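Long-range contacts in SusD superfamily protein (Bacteroides fragilis NCTC 9343, PDB 3NQP), which probably binds glycans at the outer membrane of the bacterium for uptake, as other members of the SusD family do: residues A[89-94]-A[125-130]; A[338-343]-A[351-356]. All blocks are in the same frame, centred on the assembly; numbering follows the deposited sequence. Where two conformers were deposited one is given.

Contact 1 of 2, residues A[89-94]-A[125-130]; sequences FGRITN and AFYYFD
I92 meets Y128 by a CH-pi contact. Its terminal methyl, CD1, lies over one face of the Y128 ring, 3.8 Å from the ring centroid, displaced toward the rim on the CZ and CE2 side. With CG1 anti to the carbonyl carbon (chi1 -73°), the other branch, CG2, is anti to the backbone N and comes within 3.7 Å of Y128 OH. The aliphatic packing continues on Y127, where I92 CG1 stands 4.0 Å from Y127 CB as the two side chains pass alongside, pointing opposite ways.

The helices that carry these residues, 89-102 and 110-135, run nearly antiparallel within the helical, TPR-related part of the SusD fold. Their local axes are 10.4 Å apart at 153°; no hydrogen bond joins the two segments, and the contacts across them are made by side chains.

The phenol oxygens also meet F89 and R91. Y128 OH approaches F89 at the ring edge, in the plane of that ring, 3.5 Å from CE1; its hydrogen-bond partner is the carbonyl of R141, whose side chain also makes a cation-pi contact with F89. R91 crosses Y127 at about a right angle, its methylene CD 3.5 Å from Y127 OH, while CB and CG lie beside the same phenol end. The guanidinium plane is turned 58° from the ring, and R91 NE is spent on the carbonyl of H34, which ties this helix to helix 21-37.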
loop_
_atom_site.group_PDB
_atom_site.type_symbol
_atom_site.label_atom_id
_atom_site.label_comp_id
_atom_site.label_asym_id
_atom_site.label_seq_id
_atom_site.Cartn_x
_atom_site.Cartn_y
_atom_site.Cartn_z
ATOM N N PHE A 89 -2.487 18.448 2.287
ATOM C CA PHE A 89 -2.139 19.499 3.268
ATOM C C PHE A 89 -3.333 19.932 4.120
ATOM O O PHE A 89 -3.143 20.356 5.272
ATOM C CB PHE A 89 -1.413 20.707 2.629
ATOM C CG PHE A 89 0.034 20.429 2.340
ATOM C CD1 PHE A 89 0.947 20.302 3.380
ATOM C CD2 PHE A 89 0.461 20.232 1.051
ATOM C CE1 PHE A 89 2.261 20.022 3.133
ATOM C CE2 PHE A 89 1.767 19.927 0.801
ATOM C CZ PHE A 89 2.682 19.841 1.832
ATOM N N GLY A 90 -4.554 19.816 3.597
ATOM C CA GLY A 90 -5.725 20.124 4.431
ATOM C C GLY A 90 -5.777 19.175 5.636
ATOM O O GLY A 90 -5.959 19.606 6.803
ATOM N N ARG A 91 -5.559 17.886 5.363
ATOM C CA ARG A 91 -5.498 16.862 6.419
ATOM C C ARG A 91 -4.398 17.135 7.437
ATOM O O ARG A 91 -4.629 17.044 8.651
ATOM C CB ARG A 91 -5.279 15.493 5.787
ATOM C CG ARG A 91 -6.542 14.933 5.183
ATOM C CD ARG A 91 -6.182 13.970 4.088
ATOM N NE ARG A 91 -7.358 13.304 3.580
ATOM C CZ ARG A 91 -7.991 13.625 2.462
ATOM N NH1 ARG A 91 -7.589 14.622 1.669
ATOM N NH2 ARG A 91 -9.056 12.929 2.142
ATOM N N ILE A 92 -3.199 17.416 6.919
ATOM C CA ILE A 92 -2.041 17.754 7.756
ATOM C C ILE A 92 -2.353 18.948 8.671
ATOM O O ILE A 92 -2.021 18.923 9.858
ATOM C CB ILE A 92 -0.756 18.050 6.930
ATOM C CG1 ILE A 92 -0.203 16.739 6.367
ATOM C CG2 ILE A 92 0.342 18.769 7.805
ATOM C CD1 ILE A 92 0.775 16.898 5.215
ATOM N N THR A 93 -2.991 19.983 8.139
ATOM C CA THR A 93 -3.223 21.176 8.949
ATOM C C THR A 93 -4.196 20.898 10.102
ATOM O O THR A 93 -4.074 21.510 11.159
ATOM C CB THR A 93 -3.640 22.395 8.082
ATOM O OG1 THR A 93 -4.784 22.060 7.290
ATOM C CG2 THR A 93 -2.488 22.770 7.170
ATOM N N ASN A 94 -5.129 19.960 9.921
ATOM C CA ASN A 94 -5.995 19.525 10.995
ATOM C C ASN A 94 -5.228 18.775 12.072
ATOM O O ASN A 94 -5.529 18.921 13.273
ATOM C CB ASN A 94 -7.179 18.678 10.479
ATOM C CG ASN A 94 -8.187 19.504 9.641
ATOM O OD1 ASN A 94 -8.028 20.714 9.452
ATOM N ND2 ASN A 94 -9.196 18.841 9.131
ATOM N N ALA A 125 3.543 11.925 10.491
ATOM C CA ALA A 125 4.619 11.182 9.852
ATOM C C ALA A 125 4.116 10.402 8.620
ATOM O O ALA A 125 4.777 10.337 7.594
ATOM C CB ALA A 125 5.256 10.185 10.848
ATOM N N PHE A 126 2.984 9.728 8.781
ATOM C CA PHE A 126 2.432 8.909 7.731
ATOM C C PHE A 126 2.209 9.722 6.459
ATOM O O PHE A 126 2.615 9.316 5.381
ATOM C CB PHE A 126 1.129 8.282 8.201
ATOM C CG PHE A 126 0.419 7.517 7.142
ATOM C CD1 PHE A 126 0.730 6.194 6.917
ATOM C CD2 PHE A 126 -0.560 8.114 6.385
ATOM C CE1 PHE A 126 0.080 5.484 5.954
ATOM C CE2 PHE A 126 -1.226 7.408 5.406
ATOM C CZ PHE A 126 -0.897 6.081 5.189
ATOM N N TYR A 127 1.524 10.846 6.593
ATOM C CA TYR A 127 1.226 11.667 5.453
ATOM C C TYR A 127 2.515 12.235 4.861
ATOM O O TYR A 127 2.716 12.195 3.666
ATOM C CB TYR A 127 0.296 12.812 5.832
ATOM C CG TYR A 127 -1.171 12.433 5.981
ATOM C CD1 TYR A 127 -1.897 11.854 4.930
ATOM C CD2 TYR A 127 -1.852 12.705 7.151
ATOM C CE1 TYR A 127 -3.274 11.543 5.063
ATOM C CE2 TYR A 127 -3.224 12.413 7.284
ATOM C CZ TYR A 127 -3.929 11.854 6.256
ATOM O OH TYR A 127 -5.284 11.596 6.437
ATOM N N TYR A 128 3.402 12.744 5.700
ATOM C CA TYR A 128 4.625 13.323 5.151
ATOM C C TYR A 128 5.537 12.300 4.467
ATOM O O TYR A 128 6.318 12.668 3.597
ATOM C CB TYR A 128 5.384 14.144 6.208
ATOM C CG TYR A 128 4.914 15.598 6.237
ATOM C CD1 TYR A 128 5.155 16.464 5.165
ATOM C CD2 TYR A 128 4.219 16.078 7.297
ATOM C CE1 TYR A 128 4.701 17.795 5.172
ATOM C CE2 TYR A 128 3.790 17.421 7.344
ATOM C CZ TYR A 128 4.036 18.273 6.283
ATOM O OH TYR A 128 3.606 19.597 6.352
ATOM N N PHE A 129 5.444 11.031 4.857
ATOM C CA PHE A 129 6.265 9.969 4.262
ATOM C C PHE A 129 5.744 9.621 2.855
ATOM O O PHE A 129 6.553 9.363 1.950
ATOM C CB PHE A 129 6.317 8.741 5.182
ATOM C CG PHE A 129 7.183 7.597 4.677
ATOM C CD1 PHE A 129 8.468 7.803 4.226
ATOM C CD2 PHE A 129 6.687 6.291 4.688
ATOM C CE1 PHE A 129 9.249 6.742 3.794
ATOM C CE2 PHE A 129 7.442 5.228 4.260
ATOM C CZ PHE A 129 8.756 5.455 3.811
ATOM N N ASP A 130 4.425 9.619 2.655
ATOM C CA ASP A 130 3.875 9.550 1.284
ATOM C C ASP A 130 4.385 10.762 0.466
ATOM O O ASP A 130 4.873 10.589 -0.676
ATOM C CB ASP A 130 2.362 9.484 1.274
ATOM C CG ASP A 130 1.805 8.029 1.373
ATOM O OD1 ASP A 130 2.588 7.077 1.574
ATOM O OD2 ASP A 130 0.579 7.878 1.271
#

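Contact 2 of 2, residues A[338-343]-A[351-356]; sequences FIASYN and LSLYGT. With EDO (1,2-ethanediol), chain E.
A two-stranded beta hairpin, formed by strands 338-344 and 351-358, contains a classic beta bulge at which Y354 and G355 together face S341. S341 O accepts from both residues: Y354 N, at 2.8 Å, lies in the carbonyl plane, whereas G355 N, at 3.2 Å, is tilted 35° from it. In the other direction, S341 N gives G355 O an almost straight bond of 2.9 Å. S341 OG, held between its own backbone N and carbonyl carbon by chi1 of 60°, receives only a weak bond from G355 N and has H357 NE2 as its stronger partner.

Beyond the bulge the antiparallel ladder resumes one residue out of step, with N343 and S352 exchanging backbone bonds in both directions. A water bridges S352 OG and, weakly, N343 O. Helix 321-325 packs against the hairpin, V323 on F338 and Y324 on A340 and T356.

On the side of the hairpin where A340 and T356 point, the methyl CD1 of L353 lies over one face of the Y342 ring, 4.0 Å above its plane and offset toward the rim. The same methyl presses on A340 CB at 3.4 Å, tighter than usual for two carbons. L351 CB comes up obliquely near CD2 of Y342 from the other side of the ring plane.

The Y354 ring receives N343 from an oblique direction. ND2 of the amide comes within 3.4 Å of CD2, and the amide and ring planes are 63° apart. Carbon C2 of a 1,2-ethanediol, probably from the crystallisation liquor, sits over one face of the ring, and O2 of the diol donates to Y354 O; K321 NZ also binds this diol. R295 makes a cation-pi contact with Y354.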
loop_
_atom_site.group_PDB
_atom_site.type_symbol
_atom_site.label_atom_id
_atom_site.label_comp_id
_atom_site.label_asym_id
_atom_site.label_seq_id
_atom_site.Cartn_x
_atom_site.Cartn_y
_atom_site.Cartn_z
ATOM N N PHE A 338 -8.115 -13.436 -7.492
ATOM C CA PHE A 338 -8.621 -13.284 -8.807
ATOM C C PHE A 338 -9.683 -14.327 -9.189
ATOM O O PHE A 338 -9.681 -15.452 -8.693
ATOM C CB PHE A 338 -7.505 -13.494 -9.808
ATOM C CG PHE A 338 -6.476 -12.412 -9.857
ATOM C CD1 PHE A 338 -6.757 -11.180 -10.411
ATOM C CD2 PHE A 338 -5.182 -12.681 -9.469
ATOM C CE1 PHE A 338 -5.758 -10.213 -10.523
ATOM C CE2 PHE A 338 -4.185 -11.672 -9.556
ATOM C CZ PHE A 338 -4.493 -10.487 -10.113
ATOM N N ILE A 339 -10.574 -13.930 -10.101
ATOM C CA ILE A 339 -11.325 -14.871 -10.924
ATOM C C ILE A 339 -10.918 -14.601 -12.363
ATOM O O ILE A 339 -10.705 -13.458 -12.757
ATOM C CB ILE A 339 -12.890 -14.770 -10.769
ATOM C CG1 ILE A 339 -13.583 -15.956 -11.485
ATOM C CG2 ILE A 339 -13.421 -13.374 -11.226
ATOM C CD1 ILE A 339 -15.164 -16.079 -11.222
ATOM N N ALA A 340 -10.790 -15.663 -13.162
ATOM C CA ALA A 340 -10.373 -15.511 -14.558
ATOM C C ALA A 340 -11.589 -15.627 -15.492
ATOM O O ALA A 340 -12.536 -16.389 -15.231
ATOM C CB ALA A 340 -9.328 -16.585 -14.895
ATOM N N SER A 341 -11.550 -14.890 -16.595
ATOM C CA SER A 341 -12.541 -15.049 -17.655
ATOM C C SER A 341 -11.805 -15.535 -18.896
ATOM O O SER A 341 -10.662 -15.130 -19.164
ATOM C CB SER A 341 -13.316 -13.742 -17.911
ATOM O OG SER A 341 -12.485 -12.651 -18.305
ATOM N N TYR A 342 -12.476 -16.384 -19.653
ATOM C CA TYR A 342 -11.876 -17.098 -20.784
ATOM C C TYR A 342 -12.703 -16.923 -22.075
ATOM O O TYR A 342 -13.917 -16.886 -22.028
ATOM C CB TYR A 342 -11.813 -18.599 -20.497
ATOM C CG TYR A 342 -10.923 -18.980 -19.355
ATOM C CD1 TYR A 342 -11.348 -18.851 -18.039
ATOM C CD2 TYR A 342 -9.625 -19.423 -19.580
ATOM C CE1 TYR A 342 -10.513 -19.179 -16.995
ATOM C CE2 TYR A 342 -8.805 -19.744 -18.558
ATOM C CZ TYR A 342 -9.239 -19.626 -17.268
ATOM O OH TYR A 342 -8.386 -19.951 -16.221
ATOM N N ASN A 343 -12.009 -16.847 -23.204
ATOM C CA ASN A 343 -12.585 -17.117 -24.524
ATOM C C ASN A 343 -12.649 -18.597 -24.743
ATOM O O ASN A 343 -11.825 -19.321 -24.208
ATOM C CB ASN A 343 -11.663 -16.581 -25.613
ATOM C CG ASN A 343 -12.128 -15.304 -26.181
ATOM O OD1 ASN A 343 -13.292 -14.937 -26.009
ATOM N ND2 ASN A 343 -11.229 -14.608 -26.911
ATOM N N LEU A 351 -10.464 -23.362 -24.021
ATOM C CA LEU A 351 -10.568 -22.116 -23.294
ATOM C C LEU A 351 -9.211 -21.456 -23.282
ATOM O O LEU A 351 -8.187 -22.119 -23.038
ATOM C CB LEU A 351 -11.077 -22.366 -21.866
ATOM C CG LEU A 351 -12.470 -22.998 -21.705
ATOM C CD1 LEU A 351 -12.739 -23.323 -20.255
ATOM C CD2 LEU A 351 -13.562 -22.077 -22.222
ATOM N N SER A 352 -9.180 -20.157 -23.548
ATOM C CA SER A 352 -7.935 -19.404 -23.425
ATOM C C SER A 352 -8.136 -18.199 -22.480
ATOM O O SER A 352 -9.160 -17.520 -22.531
ATOM C CB SER A 352 -7.443 -18.963 -24.812
ATOM O OG SER A 352 -8.421 -18.135 -25.418
ATOM N N LEU A 353 -7.173 -17.965 -21.611
ATOM C CA LEU A 353 -7.297 -16.906 -20.615
ATOM C C LEU A 353 -7.454 -15.551 -21.313
ATOM O O LEU A 353 -6.618 -15.171 -22.155
ATOM C CB LEU A 353 -6.062 -16.865 -19.690
ATOM C CG LEU A 353 -6.078 -15.782 -18.577
ATOM C CD1 LEU A 353 -7.281 -16.079 -17.586
ATOM C CD2 LEU A 353 -4.710 -15.683 -17.839
ATOM N N TYR A 354 -8.487 -14.808 -20.930
ATOM C CA TYR A 354 -8.762 -13.502 -21.541
ATOM C C TYR A 354 -8.557 -12.322 -20.574
ATOM O O TYR A 354 -7.705 -11.465 -20.782
ATOM C CB TYR A 354 -10.186 -13.520 -22.104
ATOM C CG TYR A 354 -10.558 -12.365 -23.011
ATOM C CD1 TYR A 354 -10.969 -11.149 -22.497
ATOM C CD2 TYR A 354 -10.460 -12.478 -24.391
ATOM C CE1 TYR A 354 -11.305 -10.091 -23.337
ATOM C CE2 TYR A 354 -10.799 -11.446 -25.208
ATOM C CZ TYR A 354 -11.235 -10.252 -24.702
ATOM O OH TYR A 354 -11.577 -9.195 -25.569
ATOM N N GLY A 355 -9.337 -12.286 -19.497
ATOM C CA GLY A 355 -9.198 -11.242 -18.493
ATOM C C GLY A 355 -9.126 -11.820 -17.088
ATOM O O GLY A 355 -9.296 -13.013 -16.872
ATOM N N THR A 356 -8.803 -10.954 -16.147
ATOM C CA THR A 356 -8.773 -11.307 -14.766
ATOM C C THR A 356 -9.449 -10.171 -14.025
ATOM O O THR A 356 -9.414 -9.038 -14.481
ATOM C CB THR A 356 -7.312 -11.524 -14.269
ATOM O OG1 THR A 356 -6.591 -10.298 -14.406
ATOM C CG2 THR A 356 -6.615 -12.661 -15.053
HETATM C C1 EDO E . -6.563 -11.999 -25.539
HETATM O O1 EDO E . -6.370 -13.215 -24.818
HETATM C C2 EDO E . -7.353 -10.951 -24.746
HETATM O O2 EDO E . -6.597 -10.376 -23.667
HETATM O O HOH W 1 -9.894 -20.172 -26.798
#

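How the contacts relate
The two contacts illustrate how differently two pairs of segments in one chain can be joined: contact 1 packs two helices through side chains alone, whereas contact 2 is held by a backbone ladder. They lie on opposite sides of the chain's centre, their own centres 40 Å apart and their nearest atoms about 22 Å apart, so neither touches the other. Along the chain they follow in series, contact 1 in the SusD-like N-terminal region and contact 2 in the later SusD family region. Each has a small molecule beside it, acetate at R91 and 1,2-ethanediol at Y354, both probably from crystallisation; they do not by themselves establish a glycan site.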